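Local coordinates for protein BugD (Bordetella pertussis Tohama I, PDB 2F5X) that binds aspartic acid between its two lobes as a periplasmic solute receptor of the tripartite tricarboxylate transporter family, probably to pass it to a membrane transporter, at residues V22-A27 and N54-G60; H81-S85 and Y96-F102. All blocks are in the same frame, centred on the assembly; numbering follows the deposited sequence.

Contact 1: residues V22-A27 and N54-G60; sequences VVPFAA and NKGGAGG. With ASP (aspartic acid), chain D.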
ATOM      1  N   VAL A  22       4.408  13.704   0.134  1.00 11.94           N
ATOM      2  CA  VAL A  22       2.986  13.443   0.345  1.00 10.90           C
ATOM      3  C   VAL A  22       2.719  11.943   0.402  1.00 10.28           C
ATOM      4  O   VAL A  22       3.101  11.195  -0.505  1.00 10.20           O
ATOM      5  CB  VAL A  22       2.135  14.107  -0.772  1.00 10.91           C
ATOM      6  CG1 VAL A  22       0.638  13.709  -0.682  1.00 11.25           C
ATOM      7  CG2 VAL A  22       2.332  15.639  -0.748  1.00 11.81           C
ATOM      8  N   VAL A  23       2.055  11.527   1.477  1.00  9.32           N
ATOM      9  CA  VAL A  23       1.561  10.165   1.658  1.00  8.96           C
ATOM     10  C   VAL A  23       0.034  10.267   1.584  1.00  8.52           C
ATOM     11  O   VAL A  23      -0.568  10.915   2.438  1.00  8.52           O
ATOM     12  CB  VAL A  23       1.985   9.633   3.049  1.00  8.80           C
ATOM     13  CG1 VAL A  23       1.249   8.336   3.402  1.00  8.66           C
ATOM     14  CG2 VAL A  23       3.486   9.419   3.087  1.00 10.05           C
ATOM     15  N   PRO A  24      -0.600   9.708   0.548  1.00  8.49           N
ATOM     16  CA  PRO A  24      -2.058   9.847   0.375  1.00  8.19           C
ATOM     17  C   PRO A  24      -2.960   9.073   1.349  1.00  8.54           C
ATOM     18  O   PRO A  24      -4.056   8.645   0.965  1.00  8.66           O
ATOM     19  CB  PRO A  24      -2.273   9.350  -1.061  1.00  7.89           C
ATOM     20  CG  PRO A  24      -0.902   9.568  -1.727  1.00  8.00           C
ATOM     21  CD  PRO A  24       0.014   9.044  -0.617  1.00  8.36           C
ATOM     22  N   PHE A  25      -2.520   8.924   2.597  1.00  8.39           N
ATOM     23  CA  PHE A  25      -3.271   8.187   3.614  1.00  9.02           C
ATOM     24  C   PHE A  25      -3.015   8.753   4.989  1.00  8.95           C
ATOM     25  O   PHE A  25      -2.032   9.470   5.206  1.00  9.14           O
ATOM     26  CB  PHE A  25      -2.874   6.706   3.609  1.00  8.63           C
ATOM     27  CG  PHE A  25      -3.223   6.002   2.330  1.00  8.80           C
ATOM     28  CD1 PHE A  25      -4.539   5.614   2.072  1.00  9.03           C
ATOM     29  CD2 PHE A  25      -2.250   5.751   1.378  1.00  9.17           C
ATOM     30  CE1 PHE A  25      -4.872   4.988   0.881  1.00  9.04           C
ATOM     31  CE2 PHE A  25      -2.572   5.114   0.181  1.00  9.79           C
ATOM     32  CZ  PHE A  25      -3.885   4.726  -0.067  1.00  8.68           C
ATOM     33  N   ALA A  26      -3.898   8.405   5.920  1.00  9.34           N
ATOM     34  CA  ALA A  26      -3.809   8.877   7.293  1.00  9.71           C
ATOM     35  C   ALA A  26      -2.473   8.525   7.932  1.00  9.81           C
ATOM     36  O   ALA A  26      -1.897   7.462   7.673  1.00  9.29           O
ATOM     37  CB  ALA A  26      -4.959   8.289   8.107  1.00  9.68           C
ATOM     38  N   ALA A  27      -1.986   9.434   8.769  1.00 10.00           N
ATOM     39  CA  ALA A  27      -0.763   9.217   9.533  1.00 10.82           C
ATOM     40  C   ALA A  27      -0.884   7.969  10.406  1.00 10.65           C
ATOM     41  O   ALA A  27      -1.977   7.630  10.876  1.00 11.30           O
ATOM     42  CB  ALA A  27      -0.499  10.431  10.403  1.00 10.83           C
ATOM     43  N   ASN A  54       0.417  14.030   5.269  1.00 13.36           N
ATOM     44  CA  ASN A  54      -0.599  13.000   5.078  1.00 12.79           C
ATOM     45  C   ASN A  54      -1.839  13.595   4.456  1.00 12.69           C
ATOM     46  O   ASN A  54      -2.411  14.531   5.003  1.00 13.20           O
ATOM     47  CB  ASN A  54      -0.915  12.318   6.408  1.00 12.46           C
ATOM     48  CG  ASN A  54       0.287  11.620   6.982  1.00 11.78           C
ATOM     49  OD1 ASN A  54       1.001  12.177   7.819  1.00 12.38           O
ATOM     50  ND2 ASN A  54       0.536  10.397   6.520  1.00 10.42           N
ATOM     51  N   LYS A  55      -2.239  13.073   3.298  1.00 12.93           N
ATOM     52  CA  LYS A  55      -3.384  13.625   2.584  1.00 13.31           C
ATOM     53  C   LYS A  55      -4.311  12.505   2.149  1.00 12.80           C
ATOM     54  O   LYS A  55      -4.261  12.040   1.011  1.00 12.83           O
ATOM     55  CB  LYS A  55      -2.920  14.472   1.385  1.00 13.46           C
ATOM     56  CG  LYS A  55      -2.066  15.691   1.769  1.00 17.02           C
ATOM     57  CD  LYS A  55      -2.873  16.721   2.585  1.00 21.92           C
ATOM     58  CE  LYS A  55      -1.978  17.583   3.491  1.00 25.17           C
ATOM     59  NZ  LYS A  55      -2.044  17.239   4.960  1.00 29.09           N
ATOM     60  N   GLY A  56      -5.144  12.056   3.081  1.00 13.32           N
ATOM     61  CA  GLY A  56      -6.034  10.933   2.837  1.00 13.12           C
ATOM     62  C   GLY A  56      -7.302  11.319   2.095  1.00 13.05           C
ATOM     63  O   GLY A  56      -7.675  12.503   2.031  1.00 13.82           O
ATOM     64  N   GLY A  57      -7.945  10.308   1.517  1.00 12.83           N
ATOM     65  CA  GLY A  57      -9.213  10.468   0.825  1.00 11.73           C
ATOM     66  C   GLY A  57      -9.241   9.696  -0.477  1.00 11.55           C
ATOM     67  O   GLY A  57      -8.216   9.603  -1.163  1.00 11.34           O
ATOM     68  N   ALA A  58     -10.415   9.148  -0.802  1.00 10.73           N
ATOM     69  CA  ALA A  58     -10.675   8.441  -2.064  1.00 10.35           C
ATOM     70  C   ALA A  58      -9.575   7.447  -2.449  1.00 10.38           C
ATOM     71  O   ALA A  58      -9.106   7.433  -3.598  1.00 10.17           O
ATOM     72  CB  ALA A  58     -10.936   9.438  -3.207  1.00 10.50           C
ATOM     73  N   GLY A  59      -9.174   6.623  -1.479  1.00  9.95           N
ATOM     74  CA  GLY A  59      -8.267   5.509  -1.715  1.00  9.50           C
ATOM     75  C   GLY A  59      -6.854   5.901  -2.120  1.00  9.65           C
ATOM     76  O   GLY A  59      -6.136   5.099  -2.708  1.00  9.78           O
ATOM     77  N   GLY A  60      -6.462   7.130  -1.805  1.00  9.13           N
ATOM     78  CA  GLY A  60      -5.146   7.637  -2.169  1.00  8.67           C
ATOM     79  C   GLY A  60      -5.157   8.550  -3.391  1.00  9.11           C
ATOM     80  O   GLY A  60      -4.129   9.169  -3.709  1.00  9.20           O
TER
HETATM   81  N   ASP D 901      -1.358   1.999   2.421  1.00  7.83           N
HETATM   82  CA  ASP D 901      -2.581   2.640   2.991  1.00  7.79           C
HETATM   83  C   ASP D 901      -2.263   3.452   4.237  1.00  8.12           C
HETATM   84  O   ASP D 901      -3.149   3.690   5.080  1.00  8.63           O
HETATM   85  CB  ASP D 901      -3.635   1.589   3.313  1.00  7.59           C
HETATM   86  CG  ASP D 901      -4.171   0.913   2.078  1.00  7.57           C
HETATM   87  OD1 ASP D 901      -4.871  -0.115   2.234  1.00  7.40           O
HETATM   88  OD2 ASP D 901      -3.943   1.346   0.918  1.00  8.41           O
HETATM   89  OXT ASP D 901      -1.110   3.858   4.388  1.00  8.21           O
HETATM   90  O   HOH W   1      -6.725   7.868   1.596  1.00 16.25           O
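Lys55 N donates a nearly straight bond of 2.9 Å to Val23 O (169° at the hydrogen), the last backbone bond between two parallel strands before both chains turn into loops. Beyond it the amide of Asn54 takes over: ND2 gives a hydrogen to Phe25 O at 3.0 Å, the acceptor lying somewhat out of the amide plane. With CG beside its backbone N (chi1 -62°), Asn54 lies alongside Val23 and reaches the loop at Phe25-Ala27. Asp32 and Arg36 of helix 30-46 take ND2 and OD1 as further partners, which should fix the amide's flip.

A water extends the polar link, donating to Pro24 O at 2.9 Å and accepting from Gly57 N. Pro24 O also receives CA-H contacts from Gly56 and Gly60, the former almost linear at 173°.

Carbonyl oxygens of the glycine loop meet carbon atoms of the other segment: Gly60 O lies 3.2 Å from Pro24 CB, and Gly59 O 3.5 Å from Phe25 CZ. Gly60, without a side chain, lets the Phe25 ring settle against the loop. One face of Phe25 carries the bound aspartic acid, whose CA sits 3.4 Å above the ring centre.

Gly60 is the N-cap of helix 61-68. Strand 19-23 runs between strands 50-54 and 76-81; Val22 and Pro24 lean on helix 61-68, whereas Val23 packs against helix 30-46. Both loops leave the C-terminal ends of parallel strands; the one after strand 19-23 brings Phe25 to the ligand, and the one after strand 50-54 backs it and leads into helix 61-68.

Contact 2: residues H81-S85 and Y96-F102; sequences HAGFS and YEPYTSF. With ASP (aspartic acid), chain D.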
ATOM      1  N   HIS A  81       1.722   3.738  -3.267  1.00  7.91           N
ATOM      2  CA  HIS A  81       1.849   2.312  -3.518  1.00  7.46           C
ATOM      3  C   HIS A  81       1.087   1.862  -4.761  1.00  7.55           C
ATOM      4  O   HIS A  81       0.629   2.701  -5.548  1.00  7.75           O
ATOM      5  CB  HIS A  81       1.469   1.514  -2.265  1.00  7.49           C
ATOM      6  CG  HIS A  81       0.057   1.711  -1.798  1.00  8.05           C
ATOM      7  ND1 HIS A  81      -1.034   1.641  -2.643  1.00  8.03           N
ATOM      8  CD2 HIS A  81      -0.441   1.930  -0.558  1.00  8.78           C
ATOM      9  CE1 HIS A  81      -2.142   1.808  -1.941  1.00  7.97           C
ATOM     10  NE2 HIS A  81      -1.809   1.987  -0.673  1.00  8.19           N
ATOM     11  N   ALA A  82       0.967   0.545  -4.936  1.00  7.82           N
ATOM     12  CA  ALA A  82       0.328  -0.067  -6.106  1.00  7.85           C
ATOM     13  C   ALA A  82      -1.077   0.465  -6.415  1.00  8.18           C
ATOM     14  O   ALA A  82      -1.565   0.317  -7.540  1.00  8.50           O
ATOM     15  CB  ALA A  82       0.297  -1.597  -5.952  1.00  8.22           C
ATOM     16  N   GLY A  83      -1.728   1.067  -5.423  1.00  8.10           N
ATOM     17  CA  GLY A  83      -3.009   1.733  -5.639  1.00  8.27           C
ATOM     18  C   GLY A  83      -2.927   2.797  -6.721  1.00  7.94           C
ATOM     19  O   GLY A  83      -3.925   3.103  -7.377  1.00  7.86           O
ATOM     20  N   PHE A  84      -1.729   3.360  -6.909  1.00  8.15           N
ATOM     21  CA  PHE A  84      -1.451   4.263  -8.027  1.00  7.54           C
ATOM     22  C   PHE A  84      -1.867   3.617  -9.342  1.00  7.63           C
ATOM     23  O   PHE A  84      -2.368   4.297 -10.232  1.00  8.11           O
ATOM     24  CB  PHE A  84       0.058   4.557  -8.058  1.00  7.94           C
ATOM     25  CG  PHE A  84       0.487   5.539  -9.105  1.00  8.67           C
ATOM     26  CD1 PHE A  84       0.692   6.880  -8.774  1.00  7.82           C
ATOM     27  CD2 PHE A  84       0.760   5.121 -10.409  1.00  8.32           C
ATOM     28  CE1 PHE A  84       1.139   7.793  -9.745  1.00  9.21           C
ATOM     29  CE2 PHE A  84       1.193   6.024 -11.386  1.00  9.07           C
ATOM     30  CZ  PHE A  84       1.384   7.357 -11.056  1.00  8.66           C
ATOM     31  N   SER A  85      -1.657   2.303  -9.443  1.00  7.35           N
ATOM     32  CA  SER A  85      -1.945   1.541 -10.656  1.00  7.99           C
ATOM     33  C   SER A  85      -3.354   0.945 -10.721  1.00  8.36           C
ATOM     34  O   SER A  85      -3.812   0.583 -11.814  1.00  9.11           O
ATOM     35  CB  SER A  85      -0.876   0.454 -10.896  1.00  8.03           C
ATOM     36  OG  SER A  85      -1.004  -0.635  -9.995  1.00  8.26           O
ATOM     37  N   TYR A  96      -5.426  12.025 -12.166  1.00 10.25           N
ATOM     38  CA  TYR A  96      -4.083  12.004 -12.736  1.00  9.68           C
ATOM     39  C   TYR A  96      -4.023  10.979 -13.853  1.00  9.74           C
ATOM     40  O   TYR A  96      -4.923  10.146 -13.998  1.00 10.19           O
ATOM     41  CB  TYR A  96      -3.023  11.692 -11.663  1.00  9.81           C
ATOM     42  CG  TYR A  96      -3.182  10.318 -11.047  1.00  9.37           C
ATOM     43  CD1 TYR A  96      -2.373   9.255 -11.452  1.00  7.63           C
ATOM     44  CD2 TYR A  96      -4.160  10.073 -10.088  1.00  9.63           C
ATOM     45  CE1 TYR A  96      -2.537   7.982 -10.915  1.00  7.62           C
ATOM     46  CE2 TYR A  96      -4.330   8.807  -9.539  1.00  8.43           C
ATOM     47  CZ  TYR A  96      -3.513   7.766  -9.961  1.00  8.34           C
ATOM     48  OH  TYR A  96      -3.664   6.511  -9.420  1.00  9.38           O
ATOM     49  N   GLU A  97      -2.957  11.069 -14.636  1.00  9.68           N
ATOM     50  CA  GLU A  97      -2.684  10.174 -15.742  1.00 10.01           C
ATOM     51  C   GLU A  97      -1.474   9.343 -15.290  1.00  9.97           C
ATOM     52  O   GLU A  97      -0.400   9.898 -15.059  1.00  9.81           O
ATOM     53  CB  GLU A  97      -2.372  11.012 -16.995  1.00 10.78           C
ATOM     54  CG  GLU A  97      -2.874  10.427 -18.308  1.00 11.15           C
ATOM     55  CD  GLU A  97      -1.901   9.445 -18.933  1.00 12.10           C
ATOM     56  OE1 GLU A  97      -1.930   9.301 -20.173  1.00 13.96           O
ATOM     57  OE2 GLU A  97      -1.112   8.814 -18.198  1.00 11.37           O
ATOM     58  N   PRO A  98      -1.634   8.028 -15.113  1.00  9.94           N
ATOM     59  CA  PRO A  98      -0.582   7.235 -14.443  1.00  9.90           C
ATOM     60  C   PRO A  98       0.749   7.203 -15.202  1.00 10.11           C
ATOM     61  O   PRO A  98       1.815   7.062 -14.582  1.00 10.53           O
ATOM     62  CB  PRO A  98      -1.208   5.835 -14.348  1.00 10.25           C
ATOM     63  CG  PRO A  98      -2.190   5.799 -15.476  1.00  9.94           C
ATOM     64  CD  PRO A  98      -2.784   7.187 -15.514  1.00  9.69           C
ATOM     65  N   TYR A  99       0.698   7.349 -16.525  1.00 10.12           N
ATOM     66  CA  TYR A  99       1.919   7.280 -17.330  1.00 10.43           C
ATOM     67  C   TYR A  99       2.569   8.628 -17.587  1.00 10.36           C
ATOM     68  O   TYR A  99       3.745   8.677 -17.967  1.00 11.21           O
ATOM     69  CB  TYR A  99       1.632   6.605 -18.673  1.00 10.42           C
ATOM     70  CG  TYR A  99       0.844   5.316 -18.567  1.00 10.94           C
ATOM     71  CD1 TYR A  99       1.340   4.212 -17.858  1.00 12.28           C
ATOM     72  CD2 TYR A  99      -0.407   5.201 -19.177  1.00 11.97           C
ATOM     73  CE1 TYR A  99       0.601   3.023 -17.774  1.00 12.10           C
ATOM     74  CE2 TYR A  99      -1.144   4.026 -19.105  1.00 12.39           C
ATOM     75  CZ  TYR A  99      -0.635   2.941 -18.408  1.00 12.75           C
ATOM     76  OH  TYR A  99      -1.370   1.779 -18.347  1.00 13.83           O
ATOM     77  N   THR A 100       1.822   9.718 -17.414  1.00  9.95           N
ATOM     78  CA  THR A 100       2.343  11.041 -17.806  1.00 10.25           C
ATOM     79  C   THR A 100       2.285  12.150 -16.763  1.00 10.22           C
ATOM     80  O   THR A 100       2.958  13.165 -16.925  1.00 10.79           O
ATOM     81  CB  THR A 100       1.664  11.568 -19.092  1.00 10.50           C
ATOM     82  OG1 THR A 100       0.256  11.733 -18.856  1.00 10.88           O
ATOM     83  CG2 THR A 100       1.779  10.572 -20.239  1.00 10.77           C
ATOM     84  N   SER A 101       1.486  11.991 -15.710  1.00  9.83           N
ATOM     85  CA  SER A 101       1.336  13.085 -14.745  1.00  9.72           C
ATOM     86  C   SER A 101       2.594  13.380 -13.929  1.00  9.60           C
ATOM     87  O   SER A 101       2.696  14.448 -13.315  1.00  9.26           O
ATOM     88  CB  SER A 101       0.160  12.815 -13.803  1.00  9.56           C
ATOM     89  OG  SER A 101      -1.052  13.052 -14.482  1.00 10.11           O
ATOM     90  N   PHE A 102       3.542  12.445 -13.942  1.00  9.53           N
ATOM     91  CA  PHE A 102       4.711  12.510 -13.067  1.00  9.70           C
ATOM     92  C   PHE A 102       6.012  12.220 -13.790  1.00 10.07           C
ATOM     93  O   PHE A 102       6.021  11.603 -14.861  1.00 11.32           O
ATOM     94  CB  PHE A 102       4.576  11.471 -11.943  1.00  9.66           C
ATOM     95  CG  PHE A 102       3.360  11.665 -11.085  1.00  9.58           C
ATOM     96  CD1 PHE A 102       3.399  12.515  -9.978  1.00  8.63           C
ATOM     97  CD2 PHE A 102       2.173  11.003 -11.384  1.00  9.00           C
ATOM     98  CE1 PHE A 102       2.254  12.704  -9.183  1.00  7.31           C
ATOM     99  CE2 PHE A 102       1.046  11.178 -10.595  1.00  9.18           C
ATOM    100  CZ  PHE A 102       1.086  12.035  -9.495  1.00  9.03           C
TER
HETATM  101  N   ASP D 901      -1.358   1.999   2.421  1.00  7.83           N
HETATM  102  CA  ASP D 901      -2.581   2.640   2.991  1.00  7.79           C
HETATM  103  C   ASP D 901      -2.263   3.452   4.237  1.00  8.12           C
HETATM  104  O   ASP D 901      -3.149   3.690   5.080  1.00  8.63           O
HETATM  105  CB  ASP D 901      -3.635   1.589   3.313  1.00  7.59           C
HETATM  106  CG  ASP D 901      -4.171   0.913   2.078  1.00  7.57           C
HETATM  107  OD1 ASP D 901      -4.871  -0.115   2.234  1.00  7.40           O
HETATM  108  OD2 ASP D 901      -3.943   1.346   0.918  1.00  8.41           O
HETATM  109  OXT ASP D 901      -1.110   3.858   4.388  1.00  8.21           O
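Tyr96 places CE1 3.8 Å above the centre of the Phe84 ring while its hydroxyl bonds the carbonyl of that same residue, OH to Phe84 O at 2.7 Å. The two rings are inclined at 41°, and the donor meets the carbonyl well off its axis (116° at the oxygen).

With CG anti to the backbone N (chi1 -176°), the Phe84 ring reaches in among Tyr96, Pro98 and Phe102. Two partners line its rim: Pro98 O, 3.4 Å from CE2, and Phe102, whose CE2 comes within 3.5 Å of Phe84 CE1. Trp242 stacks on Phe84, enlarging the aromatic cluster, while Thr64, Val67 and Ala68 of helix 61-68 pack on Phe102.

Just ahead of the turn into this short helix, His81 ND1 accepts from Gly83 N at 2.9 Å, almost in the ring plane, a capping bond. Its NE2 donates to OD2 of the bound aspartic acid at 2.7 Å.

With ND1 used as an acceptor, the imidazole is consistent with a neutral tautomer protonated at NE2, a directed donor to the ligand carboxylate, its ring orientation probably set by the Gly83 N bond to ND1, close along the chain to the Phe84-Tyr96 contact.

In the fold
From the N terminus, strand 19-23 leads into the loop of contact 1, which closes when the chain returns through helix 30-46 and strand 50-54. Helix 61-68 then carries it to strand 76-81, at whose end contact 2 opens; this second, shorter loop closes just as strand 102-117 begins. The contacts therefore follow in series, neither nested nor crossed, with centres about 15 Å apart. They meet at the ligand, where Phe25 CE2 lies 3.3 Å from His81 NE2 and both residues touch the aspartic acid. Helix 61-68 also bridges them: it starts at contact 1 and runs on beside contact 2.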